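Local coordinates for protein dicer Related Helicase (Caenorhabditis elegans, PDB 6M6Q) that probably acts as an ATP-hydrolysing RNA helicase of the RLR subfamily, binding double- and single-stranded RNA, and is represented here by its N-terminal domain, at residues Leu92-Lys95 against Ile96-Ala100; His108-Gln111 against Gln112-Arg116; Pro75-Val78 against Ser79-Pro82; Ile67-Met70 against Ile71-Glu74. All blocks are in the same frame, centred on the assembly; numbering follows the deposited sequence.

Contact 1 (Leu92-Lys95 against Ile96-Ala100); sequences LDVK and IRKQA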
ATOM      1  N   LEU B  92     -43.060   2.003 -18.685  1.00 73.67           N
ATOM      2  CA  LEU B  92     -42.172   2.602 -19.704  1.00 76.38           C
ATOM      3  C   LEU B  92     -42.372   1.866 -21.021  1.00 73.50           C
ATOM      4  O   LEU B  92     -42.764   0.700 -20.971  1.00 77.82           O
ATOM      5  CB  LEU B  92     -40.718   2.513 -19.223  1.00 77.39           C
ATOM      6  CG  LEU B  92     -40.383   3.379 -18.010  1.00 70.53           C
ATOM      7  CD1 LEU B  92     -38.966   3.115 -17.523  1.00 69.72           C
ATOM      8  CD2 LEU B  92     -40.571   4.846 -18.328  1.00 70.82           C
ATOM      9  N   ASP B  93     -42.078   2.529 -22.146  1.00 66.45           N
ATOM     10  CA  ASP B  93     -41.865   1.882 -23.463  1.00 59.90           C
ATOM     11  C   ASP B  93     -40.904   0.697 -23.285  1.00 55.74           C
ATOM     12  O   ASP B  93     -39.832   0.892 -22.715  1.00 63.49           O
ATOM     13  CB  ASP B  93     -41.347   2.890 -24.488  1.00 62.19           C
ATOM     14  CG  ASP B  93     -40.903   2.253 -25.797  1.00 70.82           C
ATOM     15  OD1 ASP B  93     -39.674   1.980 -25.931  1.00 63.75           O
ATOM     16  OD2 ASP B  93     -41.790   2.012 -26.674  1.00 72.33           O
ATOM     17  N   VAL B  94     -41.284  -0.470 -23.802  1.00 56.82           N
ATOM     18  CA  VAL B  94     -40.550  -1.761 -23.685  1.00 61.62           C
ATOM     19  C   VAL B  94     -39.035  -1.531 -23.841  1.00 61.14           C
ATOM     20  O   VAL B  94     -38.284  -2.030 -22.980  1.00 65.98           O
ATOM     21  CB  VAL B  94     -41.111  -2.787 -24.697  1.00 64.16           C
ATOM     22  CG1 VAL B  94     -40.154  -3.944 -24.966  1.00 64.75           C
ATOM     23  CG2 VAL B  94     -42.465  -3.314 -24.235  1.00 66.65           C
ATOM     24  N   LYS B  95     -38.599  -0.821 -24.890  1.00 66.58           N
ATOM     25  CA  LYS B  95     -37.158  -0.709 -25.269  1.00 70.61           C
ATOM     26  C   LYS B  95     -36.388   0.021 -24.153  1.00 66.17           C
ATOM     27  O   LYS B  95     -35.334  -0.488 -23.743  1.00 71.72           O
ATOM     28  CB  LYS B  95     -37.013   0.007 -26.618  1.00 75.68           C
ATOM     29  CG  LYS B  95     -37.409  -0.818 -27.835  1.00 80.42           C
ATOM     30  CD  LYS B  95     -38.111  -0.019 -28.923  1.00 86.84           C
ATOM     31  CE  LYS B  95     -39.153  -0.833 -29.669  1.00 88.53           C
ATOM     32  NZ  LYS B  95     -40.442  -0.894 -28.933  1.00 77.04           N
ATOM     33  N   ILE B  96     -36.959   1.108 -23.629  1.00 56.90           N
ATOM     34  CA  ILE B  96     -36.392   1.934 -22.524  1.00 59.76           C
ATOM     35  C   ILE B  96     -36.350   1.105 -21.224  1.00 62.10           C
ATOM     36  O   ILE B  96     -35.306   1.098 -20.554  1.00 59.71           O
ATOM     37  CB  ILE B  96     -37.207   3.237 -22.350  1.00 61.18           C
ATOM     38  CG1 ILE B  96     -37.294   4.041 -23.654  1.00 65.74           C
ATOM     39  CG2 ILE B  96     -36.649   4.078 -21.210  1.00 62.89           C
ATOM     40  CD1 ILE B  96     -35.975   4.671 -24.099  1.00 69.26           C
ATOM     41  N   ARG B  97     -37.452   0.441 -20.875  1.00 71.03           N
ATOM     42  CA  ARG B  97     -37.546  -0.425 -19.670  1.00 67.94           C
ATOM     43  C   ARG B  97     -36.377  -1.418 -19.668  1.00 63.53           C
ATOM     44  O   ARG B  97     -35.684  -1.486 -18.659  1.00 64.84           O
ATOM     45  CB  ARG B  97     -38.894  -1.156 -19.620  1.00 66.23           C
ATOM     46  CG  ARG B  97     -39.533  -1.177 -18.234  1.00 74.70           C
ATOM     47  CD  ARG B  97     -40.592  -2.256 -18.079  1.00 79.37           C
ATOM     48  NE  ARG B  97     -40.112  -3.525 -18.616  1.00 83.86           N
ATOM     49  CZ  ARG B  97     -40.708  -4.230 -19.581  1.00 82.38           C
ATOM     50  NH1 ARG B  97     -41.862  -3.824 -20.089  1.00 79.25           N
ATOM     51  NH2 ARG B  97     -40.148  -5.351 -20.020  1.00 73.86           N
ATOM     52  N   LYS B  98     -36.195  -2.175 -20.748  1.00 62.69           N
ATOM     53  CA  LYS B  98     -35.182  -3.252 -20.831  1.00 66.63           C
ATOM     54  C   LYS B  98     -33.777  -2.642 -20.687  1.00 69.41           C
ATOM     55  O   LYS B  98     -32.940  -3.286 -20.032  1.00 78.51           O
ATOM     56  CB  LYS B  98     -35.328  -4.049 -22.130  1.00 71.14           C
ATOM     57  CG  LYS B  98     -36.537  -4.973 -22.192  1.00 78.49           C
ATOM     58  CD  LYS B  98     -36.704  -5.659 -23.543  1.00 91.98           C
ATOM     59  CE  LYS B  98     -37.900  -6.591 -23.616  1.00 99.09           C
ATOM     60  NZ  LYS B  98     -37.583  -7.944 -23.100  1.00101.35           N
ATOM     61  N   GLN B  99     -33.520  -1.451 -21.257  1.00 60.98           N
ATOM     62  CA  GLN B  99     -32.203  -0.752 -21.117  1.00 58.30           C
ATOM     63  C   GLN B  99     -31.997  -0.419 -19.624  1.00 56.27           C
ATOM     64  O   GLN B  99     -30.927  -0.742 -19.075  1.00 59.80           O
ATOM     65  CB  GLN B  99     -32.095   0.519 -21.994  1.00 55.01           C
ATOM     66  CG  GLN B  99     -31.991   0.263 -23.516  1.00 62.16           C
ATOM     67  CD  GLN B  99     -31.798   1.518 -24.367  1.00 65.11           C
ATOM     68  OE1 GLN B  99     -30.680   1.878 -24.737  1.00 75.00           O
ATOM     69  NE2 GLN B  99     -32.889   2.189 -24.712  1.00 53.88           N
ATOM     70  N   ALA B 100     -33.000   0.176 -18.992  1.00 51.74           N
ATOM     71  CA  ALA B 100     -32.967   0.581 -17.574  1.00 52.97           C
ATOM     72  C   ALA B 100     -32.683  -0.653 -16.710  1.00 51.14           C
ATOM     73  O   ALA B 100     -31.855  -0.567 -15.826  1.00 51.30           O
ATOM     74  CB  ALA B 100     -34.275   1.237 -17.207  1.00 51.88           C
TER
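The guanidinium of Arg97 meets Val94 at a slant, with NH1 of Arg97 4.2 Å from CG2 of Val94. A bend at chi3 (46°) turns the group toward Val94. Its polar end is held by a salt bridge from NE to Glu101, one turn further along. The carboxylate of Asp93 is a second flat group. Its OD1 lies 3.9 Å from CG1 of Ile96, and the two side chains cross at about a right angle. The same OD1 of Asp93 accepts a weak bond from Lys95 N at 3.2 Å, and Lys95 NZ makes a long salt bridge with OD2. This is an N-cap: Asp93 stands just before helix 94-127 and takes up one of the N-H groups that have no turn ahead of them. The helical bonding starts at the same residue. Arg97 N donates to Asp93 O at 3.0 Å, nearly straight at 174° and in the carbonyl plane. Lys98 N then donates to Val94 O, and Gln99 N to Lys95 O. Val94 and Lys98 run side by side and point the same way, with CG1 of Val94 3.7 Å from CE of Lys98. Leu92, still in the loop, lays its CB 4.0 Å from CG of Arg97. On their less exposed side Arg97 and Ala100 touch Ile87 of helix 82-87.

Contact 2 (His108-Gln111 against Gln112-Arg116); sequences HAHQ and QKVQR
One turn of the long helix 94-127 brings His110 and Val114 together, four residues apart on a surface that faces the second subunit. The pair makes a CH-pi contact. CG2 of Val114 sits over one face of the imidazole, 4.2 Å from the His110 ring centroid and displaced toward the rim on the NE2 side. CG of His110 is anti to the backbone N and beside the carbonyl carbon (chi1 178°), which places the ring where Val114 CG2 can meet its face. The ring is also held at both nitrogens. NE2 is hydrogen-bonded to Glu175 of the second subunit, and Val114 packs on Asn179 of that subunit. At the ring edge, in plane, a water lies 3.2 Å from ND1 of His110. The same water accepts from Lys113 NZ at 2.8 Å, so it bridges two side chains three residues apart. The helix backbone bonds here are uneven. Val114 N donates to His110 O at 3.0 Å, and Lys113 N to Ala109 O at 2.9 Å. Gln112 N is shared between His108 O and Ala109 O, weakly in both cases. On another flank of the helix, Arg116 reaches by NH1 to Asp73 O, and OE1 of Gln112 lies 3.4 Å above one face of the Arg116 guanidinium, toward its rim.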
ATOM      1  N   HIS B 108     -25.985  -3.773  -9.784  1.00 55.26           N
ATOM      2  CA  HIS B 108     -26.269  -4.711  -8.681  1.00 55.51           C
ATOM      3  C   HIS B 108     -25.079  -5.651  -8.520  1.00 56.49           C
ATOM      4  O   HIS B 108     -24.679  -5.913  -7.370  1.00 63.21           O
ATOM      5  CB  HIS B 108     -27.579  -5.443  -8.953  1.00 54.05           C
ATOM      6  CG  HIS B 108     -27.952  -6.425  -7.905  1.00 51.65           C
ATOM      7  ND1 HIS B 108     -27.678  -7.788  -8.028  1.00 52.80           N
ATOM      8  CD2 HIS B 108     -28.596  -6.264  -6.737  1.00 47.60           C
ATOM      9  CE1 HIS B 108     -28.124  -8.414  -6.963  1.00 53.74           C
ATOM     10  NE2 HIS B 108     -28.684  -7.497  -6.148  1.00 53.94           N
ATOM     11  N   ALA B 109     -24.557  -6.171  -9.627  1.00 55.50           N
ATOM     12  CA  ALA B 109     -23.417  -7.115  -9.639  1.00 52.15           C
ATOM     13  C   ALA B 109     -22.176  -6.367  -9.166  1.00 54.86           C
ATOM     14  O   ALA B 109     -21.465  -6.879  -8.304  1.00 51.61           O
ATOM     15  CB  ALA B 109     -23.221  -7.693 -11.013  1.00 47.98           C
ATOM     16  N   HIS B 110     -21.960  -5.168  -9.699  1.00 59.50           N
ATOM     17  CA  HIS B 110     -20.798  -4.316  -9.376  1.00 61.05           C
ATOM     18  C   HIS B 110     -20.760  -4.055  -7.869  1.00 56.88           C
ATOM     19  O   HIS B 110     -19.718  -4.279  -7.272  1.00 67.59           O
ATOM     20  CB  HIS B 110     -20.826  -3.038 -10.193  1.00 60.93           C
ATOM     21  CG  HIS B 110     -19.701  -2.122  -9.877  1.00 66.06           C
ATOM     22  ND1 HIS B 110     -18.425  -2.334 -10.358  1.00 66.76           N
ATOM     23  CD2 HIS B 110     -19.652  -0.993  -9.132  1.00 66.40           C
ATOM     24  CE1 HIS B 110     -17.636  -1.386  -9.912  1.00 73.39           C
ATOM     25  NE2 HIS B 110     -18.367  -0.553  -9.149  1.00 67.97           N
ATOM     26  N   GLN B 111     -21.876  -3.681  -7.274  1.00 56.72           N
ATOM     27  CA  GLN B 111     -21.949  -3.387  -5.818  1.00 65.30           C
ATOM     28  C   GLN B 111     -21.565  -4.642  -5.016  1.00 63.67           C
ATOM     29  O   GLN B 111     -20.911  -4.490  -3.953  1.00 68.57           O
ATOM     30  CB  GLN B 111     -23.337  -2.874  -5.438  1.00 73.86           C
ATOM     31  CG  GLN B 111     -23.531  -1.396  -5.758  1.00 81.40           C
ATOM     32  CD  GLN B 111     -24.872  -0.890  -5.283  1.00 93.83           C
ATOM     33  OE1 GLN B 111     -25.906  -1.519  -5.508  1.00104.14           O
ATOM     34  NE2 GLN B 111     -24.863   0.248  -4.600  1.00 92.38           N
ATOM     35  N   GLN B 112     -21.895  -5.833  -5.534  1.00 62.41           N
ATOM     36  CA  GLN B 112     -21.598  -7.139  -4.879  1.00 64.28           C
ATOM     37  C   GLN B 112     -20.089  -7.411  -4.977  1.00 59.22           C
ATOM     38  O   GLN B 112     -19.510  -7.852  -3.977  1.00 59.05           O
ATOM     39  CB  GLN B 112     -22.435  -8.261  -5.509  1.00 70.91           C
ATOM     40  CG  GLN B 112     -22.268  -9.623  -4.834  1.00 85.92           C
ATOM     41  CD  GLN B 112     -22.943  -9.694  -3.486  1.00 95.98           C
ATOM     42  OE1 GLN B 112     -22.502 -10.410  -2.591  1.00110.27           O
ATOM     43  NE2 GLN B 112     -24.049  -8.978  -3.343  1.00115.01           N
ATOM     44  N   LYS B 113     -19.491  -7.093  -6.130  1.00 55.62           N
ATOM     45  CA  LYS B 113     -18.047  -7.270  -6.434  1.00 58.54           C
ATOM     46  C   LYS B 113     -17.219  -6.399  -5.480  1.00 55.56           C
ATOM     47  O   LYS B 113     -16.211  -6.891  -4.945  1.00 61.13           O
ATOM     48  CB  LYS B 113     -17.768  -6.897  -7.897  1.00 63.69           C
ATOM     49  CG  LYS B 113     -16.892  -7.885  -8.675  1.00 70.84           C
ATOM     50  CD  LYS B 113     -16.722  -7.542 -10.142  1.00 79.05           C
ATOM     51  CE  LYS B 113     -15.558  -6.606 -10.395  1.00 89.98           C
ATOM     52  NZ  LYS B 113     -15.319  -6.404 -11.844  1.00 99.77           N
ATOM     53  N   VAL B 114     -17.683  -5.183  -5.228  1.00 51.46           N
ATOM     54  CA  VAL B 114     -17.016  -4.155  -4.383  1.00 52.41           C
ATOM     55  C   VAL B 114     -16.956  -4.664  -2.931  1.00 51.62           C
ATOM     56  O   VAL B 114     -15.898  -4.526  -2.305  1.00 55.77           O
ATOM     57  CB  VAL B 114     -17.748  -2.799  -4.508  1.00 53.05           C
ATOM     58  CG1 VAL B 114     -17.493  -1.895  -3.328  1.00 51.76           C
ATOM     59  CG2 VAL B 114     -17.387  -2.083  -5.803  1.00 56.66           C
ATOM     60  N   GLN B 115     -18.036  -5.274  -2.441  1.00 53.83           N
ATOM     61  CA  GLN B 115     -18.114  -5.888  -1.083  0.50 52.49           C
ATOM     62  C   GLN B 115     -17.176  -7.106  -1.019  1.00 53.76           C
ATOM     63  O   GLN B 115     -16.343  -7.204  -0.059  1.00 55.06           O
ATOM     64  CB  GLN B 115     -19.560  -6.292  -0.783  0.50 50.69           C
ATOM     65  CG  GLN B 115     -19.786  -6.733   0.654  0.50 49.58           C
ATOM     66  CD  GLN B 115     -21.184  -7.251   0.862  0.50 48.67           C
ATOM     67  OE1 GLN B 115     -22.142  -6.484   0.993  0.50 46.50           O
ATOM     68  NE2 GLN B 115     -21.306  -8.566   0.906  0.50 42.49           N
ATOM     69  N   ARG B 116     -17.288  -8.000  -1.989  1.00 53.10           N
ATOM     70  CA  ARG B 116     -16.468  -9.228  -2.016  1.00 55.62           C
ATOM     71  C   ARG B 116     -14.976  -8.851  -2.025  1.00 57.34           C
ATOM     72  O   ARG B 116     -14.246  -9.377  -1.183  1.00 51.87           O
ATOM     73  CB  ARG B 116     -16.872 -10.117  -3.182  1.00 58.86           C
ATOM     74  CG  ARG B 116     -17.818 -11.223  -2.759  1.00 56.58           C
ATOM     75  CD  ARG B 116     -18.464 -11.925  -3.914  1.00 61.19           C
ATOM     76  NE  ARG B 116     -19.622 -12.658  -3.449  1.00 66.69           N
ATOM     77  CZ  ARG B 116     -20.515 -13.231  -4.229  1.00 66.99           C
ATOM     78  NH1 ARG B 116     -21.537 -13.871  -3.691  1.00 74.36           N
ATOM     79  NH2 ARG B 116     -20.368 -13.202  -5.540  1.00 68.14           N
TER
HETATM   80  O   HOH W   1     -17.199  -4.415 -12.472  1.00 76.49           O

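Contact 3 (Pro75-Val78 against Ser79-Pro82); sequences PTPV and SHDP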
ATOM      1  N   PRO B  75     -25.619 -13.373  -3.250  1.00 71.05           N
ATOM      2  CA  PRO B  75     -26.234 -12.040  -3.327  1.00 75.05           C
ATOM      3  C   PRO B  75     -27.780 -12.073  -3.189  1.00 72.40           C
ATOM      4  O   PRO B  75     -28.405 -13.030  -3.648  1.00 73.85           O
ATOM      5  CB  PRO B  75     -25.771 -11.538  -4.713  1.00 79.60           C
ATOM      6  CG  PRO B  75     -25.537 -12.825  -5.538  1.00 77.11           C
ATOM      7  CD  PRO B  75     -25.099 -13.871  -4.537  1.00 74.45           C
ATOM      8  N   THR B  76     -28.383 -11.025  -2.612  1.00 67.49           N
ATOM      9  CA  THR B  76     -29.862 -10.816  -2.618  1.00 72.75           C
ATOM     10  C   THR B  76     -30.339 -10.730  -4.067  1.00 70.43           C
ATOM     11  O   THR B  76     -29.640 -10.197  -4.918  1.00 69.83           O
ATOM     12  CB  THR B  76     -30.283  -9.567  -1.830  1.00 80.43           C
ATOM     13  OG1 THR B  76     -29.654  -8.416  -2.403  1.00 91.21           O
ATOM     14  CG2 THR B  76     -29.959  -9.671  -0.355  1.00 75.86           C
ATOM     15  N   PRO B  77     -31.523 -11.280  -4.409  1.00 71.97           N
ATOM     16  CA  PRO B  77     -31.995 -11.261  -5.796  1.00 69.54           C
ATOM     17  C   PRO B  77     -32.228  -9.821  -6.289  1.00 72.18           C
ATOM     18  O   PRO B  77     -32.798  -9.003  -5.543  1.00 87.48           O
ATOM     19  CB  PRO B  77     -33.317 -12.053  -5.785  1.00 70.70           C
ATOM     20  CG  PRO B  77     -33.357 -12.741  -4.407  1.00 74.75           C
ATOM     21  CD  PRO B  77     -32.489 -11.898  -3.489  1.00 70.53           C
ATOM     22  N   VAL B  78     -31.791  -9.534  -7.514  1.00 67.97           N
ATOM     23  CA  VAL B  78     -31.919  -8.196  -8.170  1.00 67.62           C
ATOM     24  C   VAL B  78     -33.414  -7.867  -8.402  1.00 67.70           C
ATOM     25  O   VAL B  78     -33.743  -6.661  -8.558  1.00 56.76           O
ATOM     26  CB  VAL B  78     -31.092  -8.157  -9.470  1.00 69.95           C
ATOM     27  CG1 VAL B  78     -31.577  -9.195 -10.487  1.00 69.29           C
ATOM     28  CG2 VAL B  78     -31.050  -6.758 -10.084  1.00 65.91           C
ATOM     29  N   SER B  79     -34.300  -8.877  -8.354  1.00 67.98           N
ATOM     30  CA  SER B  79     -35.779  -8.702  -8.462  1.00 65.19           C
ATOM     31  C   SER B  79     -36.323  -7.989  -7.223  1.00 59.76           C
ATOM     32  O   SER B  79     -37.402  -7.424  -7.329  1.00 63.06           O
ATOM     33  CB  SER B  79     -36.485 -10.005  -8.693  1.00 66.33           C
ATOM     34  OG  SER B  79     -35.777 -11.081  -8.106  1.00 76.21           O
ATOM     35  N   HIS B  80     -35.582  -7.986  -6.114  1.00 60.05           N
ATOM     36  CA  HIS B  80     -35.981  -7.314  -4.850  1.00 61.26           C
ATOM     37  C   HIS B  80     -35.315  -5.937  -4.741  1.00 59.44           C
ATOM     38  O   HIS B  80     -35.525  -5.279  -3.718  1.00 66.74           O
ATOM     39  CB  HIS B  80     -35.669  -8.182  -3.620  1.00 67.03           C
ATOM     40  CG  HIS B  80     -36.437  -9.463  -3.545  1.00 76.16           C
ATOM     41  ND1 HIS B  80     -37.793  -9.548  -3.842  1.00 94.51           N
ATOM     42  CD2 HIS B  80     -36.046 -10.710  -3.216  1.00 75.79           C
ATOM     43  CE1 HIS B  80     -38.188 -10.801  -3.720  1.00 88.57           C
ATOM     44  NE2 HIS B  80     -37.140 -11.530  -3.332  1.00 86.52           N
ATOM     45  N   ASP B  81     -34.592  -5.483  -5.763  1.00 54.20           N
ATOM     46  CA  ASP B  81     -33.927  -4.152  -5.728  1.00 57.37           C
ATOM     47  C   ASP B  81     -34.997  -3.062  -5.798  1.00 66.18           C
ATOM     48  O   ASP B  81     -35.883  -3.121  -6.640  1.00 68.23           O
ATOM     49  CB  ASP B  81     -32.901  -4.017  -6.845  1.00 58.44           C
ATOM     50  CG  ASP B  81     -32.255  -2.650  -6.900  1.00 61.88           C
ATOM     51  OD1 ASP B  81     -32.803  -1.789  -7.585  1.00 67.16           O
ATOM     52  OD2 ASP B  81     -31.261  -2.447  -6.184  1.00 78.94           O
ATOM     53  N   PRO B  82     -34.956  -2.024  -4.929  1.00 72.35           N
ATOM     54  CA  PRO B  82     -35.995  -0.991  -4.930  1.00 70.03           C
ATOM     55  C   PRO B  82     -36.146  -0.253  -6.277  1.00 71.87           C
ATOM     56  O   PRO B  82     -37.265   0.017  -6.658  1.00 81.21           O
ATOM     57  CB  PRO B  82     -35.544  -0.016  -3.836  1.00 67.85           C
ATOM     58  CG  PRO B  82     -34.655  -0.849  -2.943  1.00 73.16           C
ATOM     59  CD  PRO B  82     -33.954  -1.811  -3.878  1.00 68.21           C
TER
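Pro77 and His80 meet on the exposed side of a short 3-10 turn. CG of Pro77 lies 3.6 Å from CD2 of His80, and the imidazole is slanted against the pyrrolidine ring. Ser79 adds a light touch here, with OG 3.5 Å from CB of Pro77. This is the solvent side: the touches are van der Waals only. The closer-packed part lies where the backbone turns inward. His80 N donates to Pro77 O at 3.0 Å, and Asp81 N donates to Val78 O at 3.1 Å. Both bonds span three residues, as a 3-10 turn requires. Both donors stand well above the carbonyl planes, 53° out for Pro77 and 71° out for Val78. Asp81 is buried, and its CB rests 3.3 Å from Val78 O. Its CG is anti to the backbone N (chi1 177°), and the carboxylate leads away from the turn. There Asp81 is the N-cap of helix 82-87: OD1 accepts from Met84 N and, weakly, from Asp83 N. OD2 forms a salt bridge with Arg107 of helix 94-127. The turn is part of the loop from helix 63-72 to helix 82-87, and it rests on helix 94-127, where Val78 packs on His108 and Asp81 on Val104.

Contact 4 (Ile67-Met70 against Ile71-Glu74); sequences IARM and IIDE
The carbonyl oxygen of Arg69 is gripped by two backbone N-H groups. Asp73 N donates to Arg69 O at 2.7 Å, almost straight at 171°. Ile72 N reaches the same Arg69 O in a weak, bent bond. Ile72 N also donates to Ala68 O at 3.1 Å, in the carbonyl plane, so this N-H is shared between two oxygens. These bonds close the C-terminal turn of helix 63-72. Asp73 is the first residue to leave the helical conformation, and the chain runs on as a loop. The Asp73 carboxylate folds back on the last turn, with OD1 of Asp73 3.7 Å from CB of Arg69. The charged ends do not meet: NH1 of Arg69 stays 4.9 Å from OD1 of Asp73, and the guanidinium and carboxylate planes are turned 34° apart. Arg69 instead forms a salt bridge from NH2 to Glu65, a turn earlier. Ile72 comes up beside this arginine at a slant, with CD1 of Ile72 4.1 Å from NH1 of Arg69. CG1 of Ile72 sits between the backbone N and the carbonyl carbon (chi1 58°), which lays the branch 3.3 Å from Ala68 O. On the buried flank Ile67 and Ile71 run side by side in the same direction, with CG2 of Ile67 3.9 Å from CD1 of Ile71. Both side chains touch helix 94-127, Ile67 on Cys122 and Phe123, Ile71 on Ser120. Met70 meets Phe119 of that helix.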
ATOM      1  N   ILE B  67     -16.222 -11.651   8.015  1.00 75.57           N
ATOM      2  CA  ILE B  67     -15.416 -11.456   6.781  1.00 67.34           C
ATOM      3  C   ILE B  67     -15.708 -12.611   5.824  1.00 69.27           C
ATOM      4  O   ILE B  67     -16.122 -12.334   4.672  1.00 65.93           O
ATOM      5  CB  ILE B  67     -13.930 -11.333   7.123  1.00 66.20           C
ATOM      6  CG1 ILE B  67     -13.623  -9.967   7.745  1.00 72.08           C
ATOM      7  CG2 ILE B  67     -13.080 -11.598   5.901  1.00 71.46           C
ATOM      8  CD1 ILE B  67     -12.466  -9.974   8.708  1.00 72.93           C
ATOM      9  N   ALA B  68     -15.546 -13.852   6.293  1.00 66.39           N
ATOM     10  CA  ALA B  68     -15.786 -15.078   5.502  1.00 63.44           C
ATOM     11  C   ALA B  68     -17.152 -14.968   4.828  1.00 67.18           C
ATOM     12  O   ALA B  68     -17.200 -15.052   3.608  1.00 66.68           O
ATOM     13  CB  ALA B  68     -15.685 -16.314   6.364  1.00 58.22           C
ATOM     14  N   ARG B  69     -18.211 -14.741   5.600  1.00 73.49           N
ATOM     15  CA  ARG B  69     -19.595 -14.624   5.068  1.00 69.99           C
ATOM     16  C   ARG B  69     -19.607 -13.586   3.958  1.00 67.28           C
ATOM     17  O   ARG B  69     -19.868 -13.965   2.808  1.00 66.91           O
ATOM     18  CB  ARG B  69     -20.575 -14.238   6.170  1.00 76.75           C
ATOM     19  CG  ARG B  69     -20.690 -15.270   7.278  1.00 78.45           C
ATOM     20  CD  ARG B  69     -20.654 -16.673   6.723  1.00 82.92           C
ATOM     21  NE  ARG B  69     -20.905 -17.639   7.766  1.00 91.05           N
ATOM     22  CZ  ARG B  69     -21.319 -18.879   7.565  1.00 86.51           C
ATOM     23  NH1 ARG B  69     -21.543 -19.327   6.341  1.00 83.11           N
ATOM     24  NH2 ARG B  69     -21.511 -19.672   8.600  1.00 85.30           N
ATOM     25  N   MET B  70     -19.254 -12.346   4.272  1.00 59.29           N
ATOM     26  CA  MET B  70     -19.285 -11.228   3.297  1.00 61.27           C
ATOM     27  C   MET B  70     -18.677 -11.670   1.953  1.00 57.81           C
ATOM     28  O   MET B  70     -19.106 -11.150   0.939  1.00 57.30           O
ATOM     29  CB  MET B  70     -18.532 -10.018   3.829  1.00 65.12           C
ATOM     30  CG  MET B  70     -19.324  -9.251   4.872  1.00 79.15           C
ATOM     31  SD  MET B  70     -20.741  -8.361   4.160  1.00 77.91           S
ATOM     32  CE  MET B  70     -20.899  -7.017   5.338  1.00 86.07           C
ATOM     33  N   ILE B  71     -17.778 -12.658   1.964  1.00 59.78           N
ATOM     34  CA  ILE B  71     -17.057 -13.160   0.761  1.00 58.94           C
ATOM     35  C   ILE B  71     -17.905 -14.236   0.052  1.00 61.40           C
ATOM     36  O   ILE B  71     -17.982 -14.184  -1.197  1.00 63.63           O
ATOM     37  CB  ILE B  71     -15.650 -13.672   1.146  1.00 64.22           C
ATOM     38  CG1 ILE B  71     -14.731 -12.529   1.606  1.00 64.78           C
ATOM     39  CG2 ILE B  71     -15.021 -14.476   0.006  1.00 66.56           C
ATOM     40  CD1 ILE B  71     -13.468 -13.004   2.298  1.00 68.35           C
ATOM     41  N   ILE B  72     -18.502 -15.177   0.797  1.00 60.01           N
ATOM     42  CA  ILE B  72     -19.123 -16.425   0.232  1.00 62.19           C
ATOM     43  C   ILE B  72     -20.656 -16.302   0.172  1.00 64.27           C
ATOM     44  O   ILE B  72     -21.257 -17.023  -0.645  1.00 67.63           O
ATOM     45  CB  ILE B  72     -18.697 -17.674   1.021  1.00 59.94           C
ATOM     46  CG1 ILE B  72     -19.065 -17.577   2.505  1.00 62.04           C
ATOM     47  CG2 ILE B  72     -17.220 -17.942   0.817  1.00 64.02           C
ATOM     48  CD1 ILE B  72     -18.794 -18.845   3.287  1.00 67.35           C
ATOM     49  N   ASP B  73     -21.261 -15.458   1.022  1.00 70.91           N
ATOM     50  CA  ASP B  73     -22.730 -15.164   1.032  1.00 69.86           C
ATOM     51  C   ASP B  73     -23.219 -14.938  -0.402  1.00 68.60           C
ATOM     52  O   ASP B  73     -22.584 -14.164  -1.143  1.00 71.24           O
ATOM     53  CB  ASP B  73     -23.072 -13.936   1.891  1.00 71.02           C
ATOM     54  CG  ASP B  73     -23.325 -14.238   3.368  1.00 76.93           C
ATOM     55  OD1 ASP B  73     -23.151 -15.425   3.782  1.00 71.72           O
ATOM     56  OD2 ASP B  73     -23.684 -13.288   4.100  1.00 67.15           O
ATOM     57  N   GLU B  74     -24.292 -15.627  -0.775  1.00 79.33           N
ATOM     58  CA  GLU B  74     -25.017 -15.463  -2.057  1.00 79.32           C
ATOM     59  C   GLU B  74     -25.610 -14.051  -2.096  1.00 71.49           C
ATOM     60  O   GLU B  74     -26.067 -13.532  -1.084  1.00 68.88           O
ATOM     61  CB  GLU B  74     -26.097 -16.551  -2.144  1.00 91.79           C
ATOM     62  CG  GLU B  74     -26.269 -17.169  -3.523  1.00105.06           C
ATOM     63  CD  GLU B  74     -25.172 -18.120  -3.943  1.00116.37           C
ATOM     64  OE1 GLU B  74     -24.747 -18.941  -3.101  1.00123.69           O
ATOM     65  OE2 GLU B  74     -24.770 -18.066  -5.125  1.00128.38           O
TER

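From the N terminus the order is contact 4, contact 3, contact 1, contact 2. All four are local, between adjoining segments, so none encloses a long loop, and they follow in series without nesting or crossing. Contact 4 ends helix 63-72. Contact 3 adjoins it and leads into helix 82-87. Contact 1 starts helix 94-127, and contact 2 lies further along that helix, about 24 Å away between centres. The helix passes back along the earlier segments. Contact 2 therefore touches both contact 3, through His108 on Thr76 and Gln112 on Pro75, and contact 4, through Gln115 on Met70. Contact 1 touches none of the others.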